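Local coordinates for protein chitooligosaccharidolytic beta-N-acetylglucosaminidase (Ostrinia furnacalis, PDB 3OZP) that hydrolyses chitooligosaccharides from their non-reducing ends, releasing one beta-linked N-acetylglucosamine unit at a time and preferring shorter substrates, at residues P398-T403 against I422-T427; K410-Y415 against K440-I445; R271-F276 against T337-M342. All coordinates share one frame; numbering follows the deposited sequence.

Interaction 1. Residues P398-T403 against I422-T427. With OAN (O-(2-acetamido-2-deoxy D-glucopyranosylidene) amino-N-phenylcarbamate), chain B.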
loop_
_atom_site.group_PDB
_atom_site.type_symbol
_atom_site.label_atom_id
_atom_site.label_comp_id
_atom_site.label_asym_id
_atom_site.label_seq_id
_atom_site.Cartn_x
_atom_site.Cartn_y
_atom_site.Cartn_z
ATOM N N PRO A 398 15.876 26.871 17.547
ATOM C CA PRO A 398 15.587 27.090 16.136
ATOM C C PRO A 398 14.129 26.786 15.801
ATOM O O PRO A 398 13.567 25.805 16.299
ATOM C CB PRO A 398 16.510 26.091 15.427
ATOM C CG PRO A 398 17.600 25.828 16.388
ATOM C CD PRO A 398 16.975 25.907 17.740
ATOM N N LEU A 399 13.529 27.633 14.974
ATOM C CA LEU A 399 12.153 27.442 14.537
ATOM C C LEU A 399 12.117 27.194 13.039
ATOM O O LEU A 399 12.942 27.738 12.296
ATOM C CB LEU A 399 11.289 28.657 14.900
ATOM C CG LEU A 399 11.276 29.084 16.373
ATOM C CD1 LEU A 399 10.578 30.431 16.551
ATOM C CD2 LEU A 399 10.652 28.015 17.279
ATOM N N ILE A 400 11.177 26.356 12.605
ATOM C CA ILE A 400 11.000 26.058 11.190
ATOM C C ILE A 400 9.683 26.617 10.666
ATOM O O ILE A 400 8.637 26.526 11.328
ATOM C CB ILE A 400 11.058 24.532 10.887
ATOM C CG1 ILE A 400 12.261 23.872 11.573
ATOM C CG2 ILE A 400 11.091 24.280 9.376
ATOM C CD1 ILE A 400 12.276 22.340 11.495
ATOM N N LEU A 401 9.757 27.194 9.472
ATOM C CA LEU A 401 8.600 27.618 8.703
ATOM C C LEU A 401 8.692 27.040 7.294
ATOM O O LEU A 401 9.793 26.869 6.767
ATOM C CB LEU A 401 8.559 29.145 8.630
ATOM C CG LEU A 401 7.603 30.003 9.473
ATOM C CD1 LEU A 401 7.198 29.428 10.822
ATOM C CD2 LEU A 401 8.140 31.438 9.600
ATOM N N TRP A 402 7.538 26.733 6.694
ATOM C CA TRP A 402 7.466 26.330 5.291
ATOM C C TRP A 402 7.747 27.530 4.392
ATOM O O TRP A 402 7.504 28.676 4.795
ATOM C CB TRP A 402 6.070 25.798 4.950
ATOM C CG TRP A 402 5.678 24.552 5.678
ATOM C CD1 TRP A 402 4.835 24.459 6.742
ATOM C CD2 TRP A 402 6.108 23.218 5.389
ATOM N NE1 TRP A 402 4.708 23.149 7.135
ATOM C CE2 TRP A 402 5.483 22.367 6.323
ATOM C CE3 TRP A 402 6.961 22.659 4.426
ATOM C CZ2 TRP A 402 5.690 20.988 6.335
ATOM C CZ3 TRP A 402 7.156 21.288 4.427
ATOM C CH2 TRP A 402 6.529 20.467 5.381
ATOM N N THR A 403 8.243 27.270 3.181
ATOM C CA THR A 403 8.270 28.304 2.138
ATOM C C THR A 403 6.844 28.760 1.854
ATOM O O THR A 403 5.919 27.939 1.764
ATOM C CB THR A 403 8.920 27.844 0.807
ATOM O OG1 THR A 403 8.374 26.585 0.400
ATOM C CG2 THR A 403 10.427 27.732 0.928
ATOM N N ILE A 422 14.790 28.383 10.376
ATOM C CA ILE A 422 15.131 27.431 9.323
ATOM C C ILE A 422 13.941 27.372 8.359
ATOM O O ILE A 422 12.791 27.348 8.798
ATOM C CB ILE A 422 15.379 26.021 9.915
ATOM C CG1 ILE A 422 16.549 26.051 10.904
ATOM C CG2 ILE A 422 15.598 24.979 8.801
ATOM C CD1 ILE A 422 16.585 24.870 11.867
ATOM N N ILE A 423 14.207 27.344 7.058
ATOM C CA ILE A 423 13.127 27.293 6.075
ATOM C C ILE A 423 13.017 25.895 5.461
ATOM O O ILE A 423 14.004 25.359 4.937
ATOM C CB ILE A 423 13.294 28.370 4.960
ATOM C CG1 ILE A 423 13.630 29.752 5.553
ATOM C CG2 ILE A 423 12.048 28.429 4.062
ATOM C CD1 ILE A 423 12.558 30.367 6.459
ATOM N N GLN A 424 11.826 25.301 5.550
ATOM C CA GLN A 424 11.570 24.019 4.895
ATOM C C GLN A 424 11.020 24.266 3.501
ATOM O O GLN A 424 9.919 24.793 3.337
ATOM C CB GLN A 424 10.626 23.120 5.710
ATOM C CG GLN A 424 10.532 21.696 5.130
ATOM C CD GLN A 424 9.920 20.669 6.077
ATOM O OE1 GLN A 424 9.444 20.998 7.167
ATOM N NE2 GLN A 424 9.927 19.408 5.650
ATOM N N VAL A 425 11.802 23.876 2.502
ATOM C CA VAL A 425 11.499 24.160 1.111
ATOM C C VAL A 425 10.651 23.046 0.510
ATOM O O VAL A 425 11.057 21.889 0.510
ATOM C CB VAL A 425 12.806 24.330 0.295
ATOM C CG1 VAL A 425 12.506 24.587 -1.167
ATOM C CG2 VAL A 425 13.658 25.458 0.884
ATOM N N TRP A 426 9.475 23.398 -0.001
ATOM C CA TRP A 426 8.640 22.429 -0.704
ATOM C C TRP A 426 8.279 22.881 -2.122
ATOM O O TRP A 426 7.410 22.292 -2.765
ATOM C CB TRP A 426 7.390 22.073 0.115
ATOM C CG TRP A 426 6.426 23.206 0.287
ATOM C CD1 TRP A 426 6.547 24.261 1.140
ATOM C CD2 TRP A 426 5.191 23.392 -0.411
ATOM N NE1 TRP A 426 5.466 25.098 1.018
ATOM C CE2 TRP A 426 4.617 24.591 0.071
ATOM C CE3 TRP A 426 4.511 22.664 -1.398
ATOM C CZ2 TRP A 426 3.394 25.079 -0.398
ATOM C CZ3 TRP A 426 3.297 23.151 -1.867
ATOM C CH2 TRP A 426 2.751 24.349 -1.363
ATOM N N THR A 427 8.956 23.926 -2.603
ATOM C CA THR A 427 8.892 24.327 -4.010
ATOM C C THR A 427 9.589 23.246 -4.838
ATOM O O THR A 427 10.133 22.304 -4.274
ATOM C CB THR A 427 9.631 25.668 -4.245
ATOM O OG1 THR A 427 11.031 25.492 -4.002
ATOM C CG2 THR A 427 9.104 26.767 -3.338
HETATM C CAH OAN B . 3.461 22.818 2.806
HETATM C CAG OAN B . 2.375 21.977 2.135
HETATM O OAN OAN B . 2.680 21.013 1.436
HETATM N NAI OAN B . 1.109 22.393 2.362
HETATM C CAB OAN B . -0.098 21.710 1.842
HETATM C CAC OAN B . -0.348 20.476 2.745
HETATM O OAJ OAN B . -1.177 20.850 3.847
HETATM C CAD OAN B . -0.995 19.360 1.957
HETATM O OAK OAN B . -1.245 18.244 2.818
HETATM C CAE OAN B . -0.019 18.995 0.861
HETATM C CAF OAN B . -0.534 17.808 0.054
HETATM O OAM OAN B . 0.409 17.465 -0.963
HETATM O OAL OAN B . 0.138 20.128 -0.029
HETATM C CAA OAN B . 0.025 21.418 0.451
HETATM N NAY OAN B . 0.031 22.452 -0.391
HETATM O OAQ OAN B . 0.205 22.127 -1.829
HETATM C CAP OAN B . -0.706 22.668 -2.692
HETATM O OAR OAN B . -0.984 23.869 -2.649
HETATM N NAO OAN B . -1.247 21.847 -3.612
HETATM C CAS OAN B . -2.130 22.248 -4.534
HETATM C CAT OAN B . -1.695 22.893 -5.696
HETATM C CAU OAN B . -2.622 23.279 -6.668
HETATM C CAV OAN B . -3.980 23.007 -6.484
HETATM C CAW OAN B . -4.416 22.350 -5.333
HETATM C CAX OAN B . -3.489 21.964 -4.362
#

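Interaction 2. Residues K410-Y415 against K440-I445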
loop_
_atom_site.group_PDB
_atom_site.type_symbol
_atom_site.label_atom_id
_atom_site.label_comp_id
_atom_site.label_asym_id
_atom_site.label_seq_id
_atom_site.Cartn_x
_atom_site.Cartn_y
_atom_site.Cartn_z
ATOM N N LYS A 410 12.977 37.969 -1.278
ATOM C CA LYS A 410 13.004 39.411 -1.536
ATOM C C LYS A 410 12.620 40.263 -0.320
ATOM O O LYS A 410 13.132 41.373 -0.160
ATOM C CB LYS A 410 12.119 39.763 -2.735
ATOM C CG LYS A 410 12.663 39.277 -4.071
ATOM C CD LYS A 410 11.639 39.446 -5.176
ATOM C CE LYS A 410 12.027 38.656 -6.415
ATOM N NZ LYS A 410 10.907 38.624 -7.400
ATOM N N HIS A 411 11.729 39.753 0.532
ATOM C CA HIS A 411 11.306 40.506 1.716
ATOM C C HIS A 411 11.411 39.750 3.047
ATOM O O HIS A 411 11.025 40.282 4.091
ATOM C CB HIS A 411 9.894 41.093 1.533
ATOM C CG HIS A 411 8.818 40.068 1.333
ATOM N ND1 HIS A 411 7.837 40.200 0.373
ATOM C CD2 HIS A 411 8.565 38.897 1.967
ATOM C CE1 HIS A 411 7.027 39.158 0.425
ATOM N NE2 HIS A 411 7.447 38.353 1.385
ATOM N N ILE A 412 11.939 38.526 3.013
ATOM C CA ILE A 412 12.002 37.673 4.209
ATOM C C ILE A 412 12.679 38.347 5.412
ATOM O O ILE A 412 12.237 38.178 6.553
ATOM C CB ILE A 412 12.642 36.279 3.906
ATOM C CG1 ILE A 412 12.470 35.333 5.106
ATOM C CG2 ILE A 412 14.107 36.423 3.469
ATOM C CD1 ILE A 412 12.860 33.886 4.844
ATOM N N ASP A 413 13.732 39.123 5.149
ATOM C CA ASP A 413 14.483 39.800 6.208
ATOM C C ASP A 413 13.688 40.886 6.937
ATOM O O ASP A 413 14.062 41.294 8.029
ATOM C CB ASP A 413 15.800 40.371 5.669
ATOM C CG ASP A 413 16.840 39.297 5.404
ATOM O OD1 ASP A 413 16.787 38.220 6.044
ATOM O OD2 ASP A 413 17.724 39.532 4.556
ATOM N N ASP A 414 12.593 41.344 6.331
ATOM C CA ASP A 414 11.685 42.292 6.981
ATOM C C ASP A 414 10.894 41.631 8.107
ATOM O O ASP A 414 10.361 42.317 8.981
ATOM C CB ASP A 414 10.705 42.899 5.967
ATOM C CG ASP A 414 11.398 43.704 4.881
ATOM O OD1 ASP A 414 12.563 44.112 5.077
ATOM O OD2 ASP A 414 10.772 43.936 3.828
ATOM N N TYR A 415 10.827 40.300 8.084
ATOM C CA TYR A 415 9.956 39.551 8.988
ATOM C C TYR A 415 10.706 38.549 9.855
ATOM O O TYR A 415 10.421 38.416 11.047
ATOM C CB TYR A 415 8.857 38.844 8.189
ATOM C CG TYR A 415 8.155 39.757 7.213
ATOM C CD1 TYR A 415 7.328 40.787 7.666
ATOM C CD2 TYR A 415 8.324 39.603 5.839
ATOM C CE1 TYR A 415 6.686 41.637 6.774
ATOM C CE2 TYR A 415 7.685 40.448 4.936
ATOM C CZ TYR A 415 6.871 41.461 5.413
ATOM O OH TYR A 415 6.237 42.299 4.529
ATOM N N LYS A 440 20.841 34.791 0.983
ATOM C CA LYS A 440 20.537 35.605 2.156
ATOM C C LYS A 440 20.929 34.915 3.464
ATOM O O LYS A 440 20.618 35.404 4.553
ATOM C CB LYS A 440 19.063 36.020 2.163
ATOM C CG LYS A 440 18.707 36.939 1.008
ATOM C CD LYS A 440 17.474 37.760 1.290
ATOM C CE LYS A 440 17.440 39.005 0.415
ATOM N NZ LYS A 440 18.347 40.062 0.942
ATOM N N GLY A 441 21.609 33.778 3.350
ATOM C CA GLY A 441 22.179 33.092 4.510
ATOM C C GLY A 441 21.267 32.112 5.231
ATOM O O GLY A 441 21.651 31.552 6.260
ATOM N N TYR A 442 20.067 31.895 4.697
ATOM C CA TYR A 442 19.096 30.998 5.341
ATOM C C TYR A 442 19.470 29.520 5.244
ATOM O O TYR A 442 20.020 29.068 4.239
ATOM C CB TYR A 442 17.677 31.241 4.811
ATOM C CG TYR A 442 17.065 32.498 5.382
ATOM C CD1 TYR A 442 17.241 33.730 4.750
ATOM C CD2 TYR A 442 16.335 32.465 6.569
ATOM C CE1 TYR A 442 16.698 34.893 5.278
ATOM C CE2 TYR A 442 15.784 33.627 7.105
ATOM C CZ TYR A 442 15.975 34.837 6.454
ATOM O OH TYR A 442 15.437 35.991 6.974
ATOM N N ARG A 443 19.182 28.788 6.315
ATOM C CA ARG A 443 19.371 27.345 6.348
ATOM C C ARG A 443 18.097 26.658 5.883
ATOM O O ARG A 443 16.991 27.116 6.186
ATOM C CB ARG A 443 19.751 26.867 7.748
ATOM C CG ARG A 443 20.990 27.535 8.316
ATOM C CD ARG A 443 20.639 28.362 9.533
ATOM N NE ARG A 443 20.795 27.590 10.760
ATOM C CZ ARG A 443 20.143 27.822 11.895
ATOM N NH1 ARG A 443 19.249 28.801 11.980
ATOM N NH2 ARG A 443 20.378 27.054 12.947
ATOM N N LEU A 444 18.256 25.564 5.143
ATOM C CA LEU A 444 17.118 24.915 4.499
ATOM C C LEU A 444 16.973 23.440 4.852
ATOM O O LEU A 444 17.961 22.745 5.106
ATOM C CB LEU A 444 17.207 25.055 2.975
ATOM C CG LEU A 444 17.491 26.398 2.295
ATOM C CD1 LEU A 444 17.529 26.186 0.792
ATOM C CD2 LEU A 444 16.452 27.459 2.655
ATOM N N ILE A 445 15.723 22.984 4.884
ATOM C CA ILE A 445 15.404 21.560 4.870
ATOM C C ILE A 445 14.713 21.308 3.536
ATOM O O ILE A 445 13.714 21.955 3.217
ATOM C CB ILE A 445 14.495 21.147 6.054
ATOM C CG1 ILE A 445 15.257 21.279 7.377
ATOM C CG2 ILE A 445 13.967 19.714 5.861
ATOM C CD1 ILE A 445 14.364 21.363 8.611
HETATM O O HOH W 1 19.552 37.515 5.757
#

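Interaction 3. Residues R271-F276 against T337-M342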
loop_
_atom_site.group_PDB
_atom_site.type_symbol
_atom_site.label_atom_id
_atom_site.label_comp_id
_atom_site.label_asym_id
_atom_site.label_seq_id
_atom_site.Cartn_x
_atom_site.Cartn_y
_atom_site.Cartn_z
ATOM N N ARG A 271 15.039 11.807 16.470
ATOM C CA ARG A 271 14.462 13.023 17.031
ATOM C C ARG A 271 12.989 13.115 16.622
ATOM O O ARG A 271 12.669 13.081 15.435
ATOM C CB ARG A 271 15.241 14.220 16.465
ATOM C CG ARG A 271 14.613 15.595 16.627
ATOM C CD ARG A 271 15.145 16.556 15.554
ATOM N NE ARG A 271 16.482 17.078 15.852
ATOM C CZ ARG A 271 17.582 16.858 15.128
ATOM N NH1 ARG A 271 18.731 17.403 15.503
ATOM N NH2 ARG A 271 17.548 16.105 14.035
ATOM N N VAL A 272 12.100 13.215 17.608
ATOM C CA VAL A 272 10.676 13.408 17.331
ATOM C C VAL A 272 10.336 14.896 17.432
ATOM O O VAL A 272 10.280 15.467 18.519
ATOM C CB VAL A 272 9.773 12.530 18.244
ATOM C CG1 VAL A 272 8.294 12.751 17.917
ATOM C CG2 VAL A 272 10.137 11.058 18.094
ATOM N N LEU A 273 10.120 15.505 16.273
ATOM C CA LEU A 273 9.990 16.949 16.137
ATOM C C LEU A 273 8.530 17.331 15.851
ATOM O O LEU A 273 8.006 17.023 14.779
ATOM C CB LEU A 273 10.907 17.427 15.000
ATOM C CG LEU A 273 11.352 18.886 14.868
ATOM C CD1 LEU A 273 12.401 19.014 13.756
ATOM C CD2 LEU A 273 10.188 19.839 14.611
ATOM N N PRO A 274 7.866 18.001 16.815
ATOM C CA PRO A 274 6.456 18.352 16.635
ATOM C C PRO A 274 6.263 19.598 15.781
ATOM O O PRO A 274 7.089 20.519 15.831
ATOM C CB PRO A 274 5.985 18.633 18.064
ATOM C CG PRO A 274 7.208 19.167 18.752
ATOM C CD PRO A 274 8.370 18.407 18.142
ATOM N N GLU A 275 5.185 19.615 15.004
ATOM C CA GLU A 275 4.738 20.822 14.324
ATOM C C GLU A 275 3.355 21.235 14.806
ATOM O O GLU A 275 2.419 20.423 14.814
ATOM C CB GLU A 275 4.695 20.639 12.803
ATOM C CG GLU A 275 4.239 21.897 12.051
ATOM C CD GLU A 275 4.033 21.686 10.561
ATOM O OE1 GLU A 275 4.404 20.614 10.038
ATOM O OE2 GLU A 275 3.484 22.595 9.900
ATOM N N PHE A 276 3.230 22.497 15.216
ATOM C CA PHE A 276 1.917 23.106 15.312
ATOM C C PHE A 276 1.780 24.137 14.204
ATOM O O PHE A 276 2.308 25.245 14.303
ATOM C CB PHE A 276 1.633 23.733 16.683
ATOM C CG PHE A 276 0.230 24.254 16.801
ATOM C CD1 PHE A 276 -0.822 23.386 17.092
ATOM C CD2 PHE A 276 -0.050 25.598 16.573
ATOM C CE1 PHE A 276 -2.131 23.849 17.164
ATOM C CE2 PHE A 276 -1.359 26.077 16.647
ATOM C CZ PHE A 276 -2.401 25.198 16.941
ATOM N N THR A 337 13.328 17.034 21.448
ATOM C CA THR A 337 13.518 17.907 20.292
ATOM C C THR A 337 14.286 19.178 20.635
ATOM O O THR A 337 14.086 19.784 21.690
ATOM C CB THR A 337 12.194 18.256 19.563
ATOM O OG1 THR A 337 12.495 18.802 18.270
ATOM C CG2 THR A 337 11.347 19.256 20.358
ATOM N N ASP A 338 15.167 19.555 19.714
ATOM C CA ASP A 338 15.992 20.751 19.816
ATOM C C ASP A 338 15.429 21.841 18.913
ATOM O O ASP A 338 15.924 22.968 18.903
ATOM C CB ASP A 338 17.431 20.418 19.396
ATOM C CG ASP A 338 17.502 19.696 18.052
ATOM O OD1 ASP A 338 16.622 18.850 17.770
ATOM O OD2 ASP A 338 18.444 19.962 17.270
ATOM N N ILE A 339 14.392 21.491 18.155
ATOM C CA ILE A 339 13.825 22.362 17.126
ATOM C C ILE A 339 12.298 22.296 17.179
ATOM O O ILE A 339 11.729 21.259 17.511
ATOM C CB ILE A 339 14.308 21.938 15.707
ATOM C CG1 ILE A 339 15.841 21.942 15.612
ATOM C CG2 ILE A 339 13.737 22.853 14.644
ATOM C CD1 ILE A 339 16.381 21.151 14.415
ATOM N N PHE A 340 11.639 23.401 16.852
ATOM C CA PHE A 340 10.182 23.443 16.804
ATOM C C PHE A 340 9.723 23.930 15.434
ATOM O O PHE A 340 10.244 24.921 14.913
ATOM C CB PHE A 340 9.647 24.344 17.923
ATOM C CG PHE A 340 8.147 24.316 18.081
ATOM C CD1 PHE A 340 7.436 25.506 18.218
ATOM C CD2 PHE A 340 7.448 23.110 18.115
ATOM C CE1 PHE A 340 6.052 25.498 18.378
ATOM C CE2 PHE A 340 6.062 23.095 18.272
ATOM C CZ PHE A 340 5.364 24.290 18.405
ATOM N N HIS A 341 8.763 23.220 14.847
ATOM C CA HIS A 341 8.204 23.596 13.554
ATOM C C HIS A 341 6.902 24.353 13.806
ATOM O O HIS A 341 6.011 23.862 14.515
ATOM C CB HIS A 341 7.961 22.344 12.704
ATOM C CG HIS A 341 7.836 22.607 11.232
ATOM N ND1 HIS A 341 6.938 23.507 10.702
ATOM C CD2 HIS A 341 8.476 22.052 10.176
ATOM C CE1 HIS A 341 7.046 23.514 9.386
ATOM N NE2 HIS A 341 7.970 22.635 9.041
ATOM N N MET A 342 6.794 25.548 13.229
ATOM C CA MET A 342 5.627 26.407 13.446
ATOM C C MET A 342 4.765 26.580 12.195
ATOM O O MET A 342 3.860 27.413 12.162
ATOM C CB MET A 342 6.053 27.756 14.034
ATOM C CG MET A 342 6.750 27.616 15.380
ATOM S SD MET A 342 7.070 29.167 16.244
ATOM C CE MET A 342 5.429 29.596 16.816
HETATM O O HOH W 2 10.781 15.100 21.229
#

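Interaction 1. Residues P398-T403 against I422-T427
Gln424 carries its CG opposite the backbone N (chi1 -171°) and then runs on extended, which lays its amide flat against the indole of Trp402, whose CG lies beside its own backbone N. The two planes are 20° apart, and Gln424 CD comes to 3.3 Å from Trp402 CZ3. The frame is a pair of neighbouring parallel strands of the TIM barrel of this family 20 glycosidase, joined by backbone bonds such as Gln424 N to Leu401 O at 2.8 Å. At their C-terminal ends the strands open on the active site. There the two indoles form an offset edge-to-face pair, the edge of Trp402 toward the face of Trp426, planes at 90° and centroids 5.5 Å apart, and the acetamido methyl CAH of the bound inhibitor lies over a face of each indole. The amide nitrogen of Gln424 is bonded to Glu498 and Ser447. A leucine in place of Trp426 would probably leave the acetamido methyl without one of its aromatic walls and the carbonyl of Thr403 without its indole donor. That donor is Trp426 NE1, which reaches Thr403 O at 3.0 Å.

Interaction 2. Residues K410-Y415 against K440-I445
A tyrosine hydroxyl and a bridging water meet at one carboxylate oxygen: Asp413 OD1 accepts from Tyr442 OH at 2.8 Å, nearly along its own C-O axis, and a water lies 2.9 Å from Asp413 OD1 and 2.7 Å from Lys440 O. The contact lies on the outside of the TIM barrel, where the connection between strands 399-402 and 421-425 meets the turn leading from helix 432-439 into strand 444-446. That helix ends in a Schellman motif with Gly441, at positive phi, as its C-prime residue, and Tyr442 follows directly. Its ring and the Asp413 carboxylate run side by side and antiparallel, their planes 23° apart, with OD1 near the ring plane at the hydroxyl edge. Ile412 supplies the apolar half. With CG1 opposite the backbone N (chi1 -170°) and the chain extended, CD1 is carried over one face of the ring, 3.8 Å from its centroid and 20° off the normal, a CH-pi contact. The other branch, CG2, meets Tyr442 CE1 at 3.5 Å, and the ring is thus held both by a face and by its hydroxyl. Leu437 and Ile423 continue the apolar patch around Ile412. The second carboxylate oxygen looks to Lys440, whose chain passes obliquely and bends at its last torsion, leaving a long salt bridge of 3.7 Å from Lys440 NZ to Asp413 OD2.

Interaction 3. Residues R271-F276 against T337-M342
Glu275 overlaps the imidazole of His341, its carboxylate stacked over one ring face with the planes 25° apart. Glu275 CD comes to 3.4 Å from His341 ND1. The two side chains leave adjacent parallel strands of the TIM barrel, 271-278 and 340-343, at a bridged pair, and point the same way because both put CG opposite the backbone N (chi1 -180° and -160°). Backbone pairing here is modest: Phe276 N donates to His341 O at 3.2 Å, and His341 N reaches Pro274 O only weakly. On the other side of the strands Phe340 sets CD2 3.5 Å from Pro274 O, and its CZ touches Phe276 CB. Toward the strand beginnings, Leu273 CD1 packs on Ile339 CB at 4.0 Å, and Arg271 grips Asp338 side-on. Its NE reaches the syn lone pair of Asp338 OD1 at 2.6 Å, nearly in the guanidinium plane, while NH1 takes OD2 at 3.1 Å from a tilted position. Glu275 also accepts from His224 and Trp402. Gly343 N donates to His341 ND1, and NE2 probably donates to Gln424 OE1; bonds at both nitrogens are likely to fix the tautomer and rotation of the ring that Glu275 stacks on.

The three interactions illustrate how a closed parallel barrel is built strand by strand. Interaction 3 joins strands 271-278 and 340-343, and interaction 1 joins the next two in order, 399-402 and 421-425; their centres are 12 Å apart, and backbone hydrogen bonds of Ile400 with Phe340 and Met342 join strands 340-343 and 399-402 directly. Centre to centre, interaction 2 is about 10 Å from interaction 1; it touches it and reaches strand 444-446, neighbour of 421-425. Along the chain interaction 3 closes before the others open, whereas the segments of interactions 1 and 2 alternate. Interactions 1 and 3 share a polar network close to the bound inhibitor; interaction 2 joins the 399-402/421-425 connection to the turn before strand 444-446, about 20 Å from interaction 3, centre to centre.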